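Local coordinates for protein lysozyme (Penaeus vannamei, PDB 6UKC) that probably hydrolyses the beta-1,4 linkages between N-acetylmuramic acid and N-acetylglucosamine in peptidoglycan, and those in chitodextrins, as a C-type lysozyme of glycoside hydrolase family 22, at residues 7-12 with 38-43; 30-35 with 127-132. All coordinates share one frame; numbering follows the deposited sequence.

How the interactions relate
Along the chain the segments alternate: residues 7-12 open helix 9-20, residues 30-35 lie in helix 24-38, residues 38-43 lead out of that helix toward strand 45-47, and residues 127-132 belong to helix 126-134 near the C-terminus. Interactions 1 and 2 have centres about 11 Å apart and meet directly. Lys9 of interaction 1 reaches Tyr129 O and Glu132 of interaction 2, while the Phe40 ring rests on Val31 O and Glu35 CB of helix 24-38. Together they tie both ends of the chain around helix 24-38, which in C-type lysozymes carries the catalytic glutamate, a residue further on than Glu35; the Cys10-Cys133 disulfide links helices 9-20 and 126-134 covalently.

Interaction 1 of 2, residues 7-12 with 38-43; sequences FGKCEF and SSFNTA
The type I' turn from Ser38 to Asn41, where the chain leaves helix 24-38, thrusts Phe40 against Phe7, Lys9 and Phe12 at the start of helix 9-20. Phe7 N donates to Phe40 O at 2.8 Å, with an N-H...O angle of 156°. Beside this bond Phe40 CB lies 3.3 Å from Phe7 O and also packs on Phe7 CB. The Phe40 ring, with CG anti to its own carbonyl carbon (chi1 -46°), lies against the first helical turn: Lys9 CA makes a CH-pi contact over one face, 4.0 Å from the ring centroid, and Lys9 CB presses on CZ at 3.5 Å. At the Phe40 edge, Phe12 CD2 comes to 3.8 Å from CD1, the two ring planes inclined at 57°. Phe12 CD1 in turn lies over a face of the Phe7 ring. The Thr42 methyl CG2 meets Phe7 CE2 at 3.6 Å, approaching about at right angles, while Thr42 OG1 bonds to Lys5 O. The N-H of the N-cap residue Gly8 is bonded by Glu11 OE2, 3.0 Å from Gly8 N, and Glu11 also pairs with Lys5. One backbone bond thus fixes how the two segments sit, and three phenylalanine rings supply apolar packing with the aliphatic root of Lys9, whose ammonium goes on to hydrogen-bond Tyr129 O and pair with Glu132.

Interaction 2 of 2, residues 30-35 with 127-132; sequences WVCIAE and DQYMAE
The Tyr129 ring is covered on opposite faces by Cys32 and Lys9 and met at its hydroxyl edge by Glu35. Cys32 SG stands over one face, 4.5 Å from the centroid and 16° off the ring normal, a sulfur-aromatic contact; the sulfur is half of the Cys32-Cys121 disulfide. Lys9, from helix 9-20, brings its ammonium over the other face in a cation-pi contact. The other flat group, the Glu35 carboxylate, is turned only 20° from the ring plane, and its OE2 accepts the hydrogen bond from Tyr129 OH at 2.6 Å. That hydroxyl comes to the anti side of the carboxylate oxygen, 23° out of its plane. Glu35, CG anti to the backbone N and extended beyond it, stands out from its helix and crosses the ring obliquely, CB being 3.4 Å from Tyr129 OH.

The helical segments 30-35 and 127-132 cross steeply, their axes 10.9 Å apart at closest approach, so the long Tyr129 side chain does most of the bridging. Tyr129 CE2 is the atom that meets helix 24-38, 3.7 Å from Val31 CG1 and 3.8 Å from Cys32 CB. Met130, its chain bent at chi2 and chi3, points SD at Val31 tip to tip, 3.7 Å from CG1, and Met130 also touches Ala13 of helix 9-20.

Glu35 and Glu132 keep their carboxylates apart, OE2 to OE1 6.2 Å. The tyrosine's donated proton and the nearby Lys9 ammonium would be expected to stabilise the Glu35 carboxylate in its charged form, while sulfur, methyl and ring packing close the helix interface around that single polar link.

Interaction 1 of 2, residues 7-12 with 38-43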
loop_
_atom_site.group_PDB
_atom_site.type_symbol
_atom_site.label_atom_id
_atom_site.label_comp_id
_atom_site.label_asym_id
_atom_site.label_seq_id
_atom_site.Cartn_x
_atom_site.Cartn_y
_atom_site.Cartn_z
ATOM N N PHE A 7 4.539 2.076 11.871
ATOM C CA PHE A 7 5.557 3.085 11.489
ATOM C C PHE A 7 5.087 4.501 11.875
ATOM O O PHE A 7 3.871 4.835 11.781
ATOM C CB PHE A 7 5.832 2.994 9.990
ATOM C CG PHE A 7 6.566 1.754 9.533
ATOM C CD1 PHE A 7 7.947 1.709 9.557
ATOM C CD2 PHE A 7 5.883 0.638 9.062
ATOM C CE1 PHE A 7 8.626 0.579 9.133
ATOM C CE2 PHE A 7 6.564 -0.481 8.614
ATOM C CZ PHE A 7 7.935 -0.500 8.635
ATOM N N GLY A 8 6.027 5.359 12.252
ATOM C CA GLY A 8 5.857 6.815 12.044
ATOM C C GLY A 8 5.858 7.145 10.552
ATOM O O GLY A 8 6.508 6.438 9.787
ATOM N N LYS A 9 5.148 8.192 10.140
ATOM C CA LYS A 9 5.037 8.623 8.719
ATOM C C LYS A 9 6.438 8.864 8.116
ATOM O O LYS A 9 6.745 8.307 7.055
ATOM C CB LYS A 9 4.148 9.869 8.664
ATOM C CG LYS A 9 4.103 10.591 7.331
ATOM C CD LYS A 9 3.330 11.887 7.417
ATOM C CE LYS A 9 3.530 12.780 6.210
ATOM N NZ LYS A 9 2.639 13.963 6.271
ATOM N N CYS A 10 7.249 9.706 8.746
ATOM C CA CYS A 10 8.630 10.037 8.300
ATOM C C CYS A 10 9.512 8.791 8.416
ATOM O O CYS A 10 10.336 8.583 7.517
ATOM C CB CYS A 10 9.188 11.215 9.087
ATOM S SG CYS A 10 8.158 12.689 8.886
ATOM N N GLU A 11 9.318 7.963 9.438
ATOM C CA GLU A 11 10.060 6.677 9.571
ATOM C C GLU A 11 9.767 5.780 8.362
ATOM O O GLU A 11 10.678 5.154 7.794
ATOM C CB GLU A 11 9.627 5.988 10.850
ATOM C CG GLU A 11 10.420 4.728 11.141
ATOM C CD GLU A 11 9.771 3.831 12.178
ATOM O OE1 GLU A 11 10.225 2.714 12.329
ATOM O OE2 GLU A 11 8.810 4.272 12.831
ATOM N N PHE A 12 8.511 5.717 7.970
ATOM C CA PHE A 12 8.059 4.931 6.807
ATOM C C PHE A 12 8.637 5.560 5.538
ATOM O O PHE A 12 9.155 4.778 4.686
ATOM C CB PHE A 12 6.539 4.841 6.777
ATOM C CG PHE A 12 6.002 3.934 5.709
ATOM C CD1 PHE A 12 6.376 2.603 5.657
ATOM C CD2 PHE A 12 5.145 4.418 4.745
ATOM C CE1 PHE A 12 5.879 1.770 4.674
ATOM C CE2 PHE A 12 4.667 3.584 3.750
ATOM C CZ PHE A 12 5.030 2.264 3.719
ATOM N N SER A 38 -4.295 2.451 6.685
ATOM C CA SER A 38 -3.945 1.580 7.840
ATOM C C SER A 38 -3.305 2.309 9.022
ATOM O O SER A 38 -2.979 1.604 9.988
ATOM C CB SER A 38 -3.011 0.508 7.382
ATOM O OG SER A 38 -1.743 1.073 7.048
ATOM N N SER A 39 -3.099 3.628 8.963
ATOM C CA SER A 39 -2.277 4.409 9.925
ATOM C C SER A 39 -0.885 3.781 10.071
ATOM O O SER A 39 -0.386 3.688 11.208
ATOM C CB SER A 39 -2.975 4.528 11.232
ATOM O OG SER A 39 -4.273 5.047 11.024
ATOM N N PHE A 40 -0.311 3.317 8.953
ATOM C CA PHE A 40 1.051 2.714 8.854
ATOM C C PHE A 40 1.208 1.534 9.825
ATOM O O PHE A 40 2.363 1.277 10.289
ATOM C CB PHE A 40 2.136 3.742 9.177
ATOM C CG PHE A 40 1.990 5.080 8.517
ATOM C CD1 PHE A 40 2.450 5.290 7.219
ATOM C CD2 PHE A 40 1.411 6.137 9.199
ATOM C CE1 PHE A 40 2.369 6.547 6.634
ATOM C CE2 PHE A 40 1.332 7.392 8.614
ATOM C CZ PHE A 40 1.802 7.592 7.338
ATOM N N ASN A 41 0.101 0.840 10.098
ATOM C CA ASN A 41 0.067 -0.349 10.989
ATOM C C ASN A 41 0.140 -1.616 10.129
ATOM O O ASN A 41 -0.862 -1.950 9.427
ATOM C CB ASN A 41 -1.155 -0.291 11.909
ATOM C CG ASN A 41 -1.392 -1.577 12.678
ATOM O OD1 ASN A 41 -0.462 -2.338 12.975
ATOM N ND2 ASN A 41 -2.653 -1.815 12.995
ATOM N N THR A 42 1.274 -2.311 10.207
ATOM C CA THR A 42 1.581 -3.510 9.383
ATOM C C THR A 42 0.629 -4.680 9.689
ATOM O O THR A 42 0.588 -5.604 8.872
ATOM C CB THR A 42 3.028 -3.973 9.587
ATOM O OG1 THR A 42 3.216 -4.424 10.934
ATOM C CG2 THR A 42 4.023 -2.886 9.246
ATOM N N ALA A 43 -0.060 -4.674 10.838
ATOM C CA ALA A 43 -0.984 -5.749 11.267
ATOM C C ALA A 43 -2.447 -5.326 11.092
ATOM O O ALA A 43 -3.309 -6.139 11.447
ATOM C CB ALA A 43 -0.685 -6.159 12.692
#

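Interaction 2 of 2, residues 30-35 with 127-132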
loop_
_atom_site.group_PDB
_atom_site.type_symbol
_atom_site.label_atom_id
_atom_site.label_comp_id
_atom_site.label_asym_id
_atom_site.label_seq_id
_atom_site.Cartn_x
_atom_site.Cartn_y
_atom_site.Cartn_z
ATOM N N TRP A 30 3.113 6.374 -1.638
ATOM C CA TRP A 30 2.932 5.181 -0.765
ATOM C C TRP A 30 2.680 5.657 0.676
ATOM O O TRP A 30 1.782 5.088 1.357
ATOM C CB TRP A 30 4.095 4.173 -0.881
ATOM C CG TRP A 30 4.162 3.423 -2.179
ATOM C CD1 TRP A 30 5.271 3.282 -2.967
ATOM C CD2 TRP A 30 3.114 2.661 -2.827
ATOM N NE1 TRP A 30 4.986 2.517 -4.070
ATOM C CE2 TRP A 30 3.670 2.122 -4.017
ATOM C CE3 TRP A 30 1.769 2.386 -2.539
ATOM C CZ2 TRP A 30 2.934 1.339 -4.903
ATOM C CZ3 TRP A 30 1.033 1.628 -3.426
ATOM C CH2 TRP A 30 1.613 1.099 -4.583
ATOM N N VAL A 31 3.398 6.684 1.138
ATOM C CA VAL A 31 3.196 7.226 2.519
ATOM C C VAL A 31 1.722 7.647 2.702
ATOM O O VAL A 31 1.062 7.263 3.739
ATOM C CB VAL A 31 4.169 8.387 2.786
ATOM C CG1 VAL A 31 3.831 9.143 4.058
ATOM C CG2 VAL A 31 5.620 7.907 2.815
ATOM N N CYS A 32 1.205 8.431 1.755
ATOM C CA CYS A 32 -0.179 8.963 1.810
ATOM C C CYS A 32 -1.167 7.784 1.869
ATOM O O CYS A 32 -2.101 7.814 2.759
ATOM C CB CYS A 32 -0.490 9.867 0.628
ATOM S SG CYS A 32 -2.066 10.726 0.837
ATOM N N ILE A 33 -0.991 6.808 0.961
ATOM C CA ILE A 33 -1.891 5.624 0.862
ATOM C C ILE A 33 -1.833 4.861 2.184
ATOM O O ILE A 33 -2.939 4.587 2.716
ATOM C CB ILE A 33 -1.579 4.744 -0.358
ATOM C CG1 ILE A 33 -1.959 5.485 -1.642
ATOM C CG2 ILE A 33 -2.291 3.397 -0.257
ATOM C CD1 ILE A 33 -1.334 4.896 -2.882
ATOM N N ALA A 34 -0.625 4.585 2.714
ATOM C CA ALA A 34 -0.450 3.858 3.998
ATOM C C ALA A 34 -1.122 4.617 5.146
ATOM O O ALA A 34 -1.743 3.957 6.021
ATOM C CB ALA A 34 1.008 3.640 4.317
ATOM N N GLU A 35 -0.915 5.939 5.225
ATOM C CA GLU A 35 -1.517 6.717 6.333
ATOM C C GLU A 35 -3.014 6.386 6.371
ATOM O O GLU A 35 -3.512 5.931 7.429
ATOM C CB GLU A 35 -1.309 8.225 6.202
ATOM C CG GLU A 35 -1.651 8.930 7.503
ATOM C CD GLU A 35 -1.618 10.441 7.516
ATOM O OE1 GLU A 35 -2.470 10.985 8.188
ATOM O OE2 GLU A 35 -0.730 11.062 6.884
ATOM N N ASP A 127 3.959 16.920 -2.023
ATOM C CA ASP A 127 5.243 17.547 -1.617
ATOM C C ASP A 127 5.006 18.369 -0.348
ATOM O O ASP A 127 5.757 18.166 0.629
ATOM C CB ASP A 127 5.885 18.261 -2.798
ATOM C CG ASP A 127 6.464 17.249 -3.774
ATOM O OD1 ASP A 127 7.240 16.366 -3.328
ATOM O OD2 ASP A 127 6.085 17.302 -4.945
ATOM N N GLN A 128 3.946 19.177 -0.305
ATOM C CA GLN A 128 3.499 19.817 0.964
ATOM C C GLN A 128 3.264 18.741 2.043
ATOM O O GLN A 128 3.835 18.862 3.151
ATOM C CB GLN A 128 2.241 20.658 0.749
ATOM C CG GLN A 128 1.828 21.375 2.027
ATOM C CD GLN A 128 2.839 22.378 2.548
ATOM O OE1 GLN A 128 3.569 23.036 1.818
ATOM N NE2 GLN A 128 2.831 22.572 3.846
ATOM N N TYR A 129 2.471 17.717 1.733
ATOM C CA TYR A 129 2.116 16.612 2.665
ATOM C C TYR A 129 3.395 15.998 3.268
ATOM O O TYR A 129 3.418 15.729 4.507
ATOM C CB TYR A 129 1.209 15.606 1.939
ATOM C CG TYR A 129 1.028 14.292 2.639
ATOM C CD1 TYR A 129 0.085 14.147 3.646
ATOM C CD2 TYR A 129 1.793 13.187 2.293
ATOM C CE1 TYR A 129 -0.091 12.939 4.307
ATOM C CE2 TYR A 129 1.640 11.975 2.959
ATOM C CZ TYR A 129 0.702 11.855 3.972
ATOM O OH TYR A 129 0.530 10.683 4.638
ATOM N N MET A 130 4.444 15.822 2.450
ATOM C CA MET A 130 5.735 15.219 2.871
ATOM C C MET A 130 6.671 16.265 3.508
ATOM O O MET A 130 7.776 15.856 4.011
ATOM C CB MET A 130 6.438 14.572 1.673
ATOM C CG MET A 130 5.752 13.321 1.158
ATOM S SD MET A 130 5.520 12.066 2.447
ATOM C CE MET A 130 7.207 11.896 3.021
ATOM N N ALA A 131 6.283 17.550 3.530
ATOM C CA ALA A 131 7.186 18.644 3.955
ATOM C C ALA A 131 7.694 18.386 5.384
ATOM O O ALA A 131 8.885 18.635 5.645
ATOM C CB ALA A 131 6.518 19.989 3.815
ATOM N N GLU A 132 6.857 17.878 6.286
ATOM C CA GLU A 132 7.285 17.657 7.691
ATOM C C GLU A 132 8.371 16.580 7.735
ATOM O O GLU A 132 9.097 16.584 8.730
ATOM C CB GLU A 132 6.128 17.233 8.587
ATOM C CG GLU A 132 5.703 15.805 8.334
ATOM C CD GLU A 132 4.738 15.302 9.379
ATOM O OE1 GLU A 132 3.569 15.045 9.010
ATOM O OE2 GLU A 132 5.149 15.205 10.558
#